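PDB 5H5O: diguanylate cyclase from Xanthomonas campestris pv. campestris, which binds cyclic GMP through its cyclic nucleotide-binding domain and probably makes cyclic di-GMP from two GTP through its GGDEF domain. Local coordinates for residues Ala12-Phe17 with Ala110-Arg115. Residues are numbered along the deposited sequence; the frame is centred on the assembly and turned at random.
Sequences AFFARF and AHFLRR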
# COMPACT_ATOMS: atom_id res chain seq x y z
N ALA A 12 -7.32 -3.96 -19.39
CA ALA A 12 -6.73 -4.45 -20.63
C ALA A 12 -5.30 -4.95 -20.42
O ALA A 12 -4.94 -6.04 -20.88
CB ALA A 12 -6.76 -3.37 -21.72
N PHE A 13 -4.47 -4.15 -19.74
CA PHE A 13 -3.07 -4.52 -19.57
C PHE A 13 -2.83 -5.68 -18.60
O PHE A 13 -1.98 -6.53 -18.87
CB PHE A 13 -2.18 -3.31 -19.23
CG PHE A 13 -1.80 -2.50 -20.43
CD1 PHE A 13 -0.87 -2.98 -21.34
CD2 PHE A 13 -2.40 -1.27 -20.68
CE1 PHE A 13 -0.52 -2.25 -22.48
CE2 PHE A 13 -2.06 -0.52 -21.81
CZ PHE A 13 -1.11 -1.01 -22.71
N PHE A 14 -3.56 -5.70 -17.49
CA PHE A 14 -3.48 -6.82 -16.56
C PHE A 14 -3.97 -8.09 -17.25
O PHE A 14 -3.40 -9.17 -17.04
CB PHE A 14 -4.32 -6.57 -15.30
CG PHE A 14 -3.62 -5.70 -14.27
CD1 PHE A 14 -3.31 -6.21 -13.02
CD2 PHE A 14 -3.26 -4.39 -14.57
CE1 PHE A 14 -2.66 -5.42 -12.06
CE2 PHE A 14 -2.62 -3.60 -13.62
CZ PHE A 14 -2.33 -4.12 -12.36
N ALA A 15 -5.03 -7.97 -18.05
CA ALA A 15 -5.50 -9.11 -18.83
C ALA A 15 -4.40 -9.65 -19.74
O ALA A 15 -4.14 -10.86 -19.76
CB ALA A 15 -6.73 -8.72 -19.65
N ARG A 16 -3.75 -8.77 -20.49
CA ARG A 16 -2.69 -9.21 -21.42
C ARG A 16 -1.43 -9.80 -20.77
O ARG A 16 -0.88 -10.79 -21.26
CB ARG A 16 -2.33 -8.09 -22.39
CG ARG A 16 -3.44 -7.85 -23.43
CD ARG A 16 -3.07 -6.80 -24.41
NE ARG A 16 -1.86 -7.16 -25.13
CZ ARG A 16 -1.81 -7.98 -26.17
NH1 ARG A 16 -2.92 -8.56 -26.64
NH2 ARG A 16 -0.64 -8.24 -26.75
N PHE A 17 -0.96 -9.20 -19.69
CA PHE A 17 0.23 -9.70 -18.99
C PHE A 17 -0.07 -10.94 -18.16
O PHE A 17 0.81 -11.73 -17.87
CB PHE A 17 0.86 -8.59 -18.12
CG PHE A 17 1.68 -7.61 -18.90
CD1 PHE A 17 3.07 -7.65 -18.83
CD2 PHE A 17 1.07 -6.67 -19.73
CE1 PHE A 17 3.84 -6.75 -19.57
CE2 PHE A 17 1.83 -5.77 -20.46
CZ PHE A 17 3.22 -5.81 -20.38
N ALA A 110 2.30 2.26 -10.63
CA ALA A 110 2.39 3.15 -9.47
C ALA A 110 1.02 3.67 -9.11
O ALA A 110 0.64 3.75 -7.94
CB ALA A 110 3.36 4.31 -9.74
N HIS A 111 0.26 4.04 -10.14
CA HIS A 111 -1.09 4.53 -9.93
C HIS A 111 -1.96 3.43 -9.31
O HIS A 111 -2.74 3.67 -8.35
CB HIS A 111 -1.68 5.04 -11.25
CG HIS A 111 -2.95 5.80 -11.09
ND1 HIS A 111 -4.19 5.26 -11.39
CD2 HIS A 111 -3.19 7.07 -10.68
CE1 HIS A 111 -5.13 6.16 -11.15
NE2 HIS A 111 -4.55 7.27 -10.72
N PHE A 112 -1.80 2.22 -9.82
CA PHE A 112 -2.52 1.09 -9.24
C PHE A 112 -2.10 0.85 -7.79
O PHE A 112 -2.95 0.61 -6.93
CB PHE A 112 -2.33 -0.19 -10.06
CG PHE A 112 -2.73 -1.43 -9.33
CD1 PHE A 112 -4.07 -1.78 -9.20
CD2 PHE A 112 -1.77 -2.25 -8.75
CE1 PHE A 112 -4.46 -2.92 -8.51
CE2 PHE A 112 -2.14 -3.40 -8.05
CZ PHE A 112 -3.49 -3.73 -7.93
N LEU A 113 -0.80 0.89 -7.51
CA LEU A 113 -0.33 0.60 -6.15
C LEU A 113 -0.83 1.65 -5.16
O LEU A 113 -1.13 1.37 -4.00
CB LEU A 113 1.20 0.54 -6.12
CG LEU A 113 1.83 -0.68 -6.80
CD1 LEU A 113 3.36 -0.55 -6.87
CD2 LEU A 113 1.42 -1.96 -6.08
N ARG A 114 -0.87 2.88 -5.64
CA ARG A 114 -1.39 3.98 -4.86
C ARG A 114 -2.86 3.73 -4.50
O ARG A 114 -3.24 3.86 -3.33
CB ARG A 114 -1.25 5.25 -5.70
CG ARG A 114 -1.56 6.51 -4.98
CD ARG A 114 -0.86 7.65 -5.69
NE ARG A 114 -1.32 8.93 -5.17
CZ ARG A 114 -1.04 10.09 -5.76
NH1 ARG A 114 -0.32 10.11 -6.87
NH2 ARG A 114 -1.50 11.21 -5.23
N ARG A 115 -3.67 3.38 -5.50
CA ARG A 115 -5.06 3.04 -5.24
C ARG A 115 -5.19 1.84 -4.31
O ARG A 115 -6.11 1.80 -3.50
CB ARG A 115 -5.83 2.80 -6.54
CG ARG A 115 -5.95 4.02 -7.43
CD ARG A 115 -7.28 4.01 -8.21
NE ARG A 115 -7.73 2.66 -8.57
CZ ARG A 115 -7.14 1.91 -9.49
NH1 ARG A 115 -6.08 2.37 -10.14
NH2 ARG A 115 -7.61 0.69 -9.75
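Phe14 drives the CZ end of its ring against the face of Phe112, and this edge-to-face pair is the sole contact between segments 12-17 and 110-115. CZ sits over the centre of the Phe112 ring, 4.0 Å above its plane. The planes meet at 60°, so the T is a tilted one, with the ring centroids 5.2 Å apart. The two side chains start out differently: Phe14 has CG anti to its carbonyl carbon (chi1 -82°), whereas Phe112 swings CG anti to the backbone N (chi1 164°) and turns a broad face to its partner. Phenylalanine suits both places, since a long flat apolar group can bridge backbones whose nearest CA atoms, those of Phe14 and Phe112, are still 10.8 Å apart. In this cyclic nucleotide-binding domain, helix 8-17 and helix 106-121 flank the beta roll; Met39 of strand 39-44 touches both rings, as does Met6, and Met108 of helix 106-121 also touches Phe14. Phe65 adds a second edge-to-face partner to Phe112, whose side chain lies about 4 Å from that of the cyclic GMP-binding Glu68. Away from this buried pair, Ala12, Arg16 and His111 are exposed, where small or polar residues are readily accommodated. At a partly exposed place, Arg115 uses its reach and charge to link the same two helices, NH1 forming a salt bridge with OE2 of Glu10 on helix 8-17.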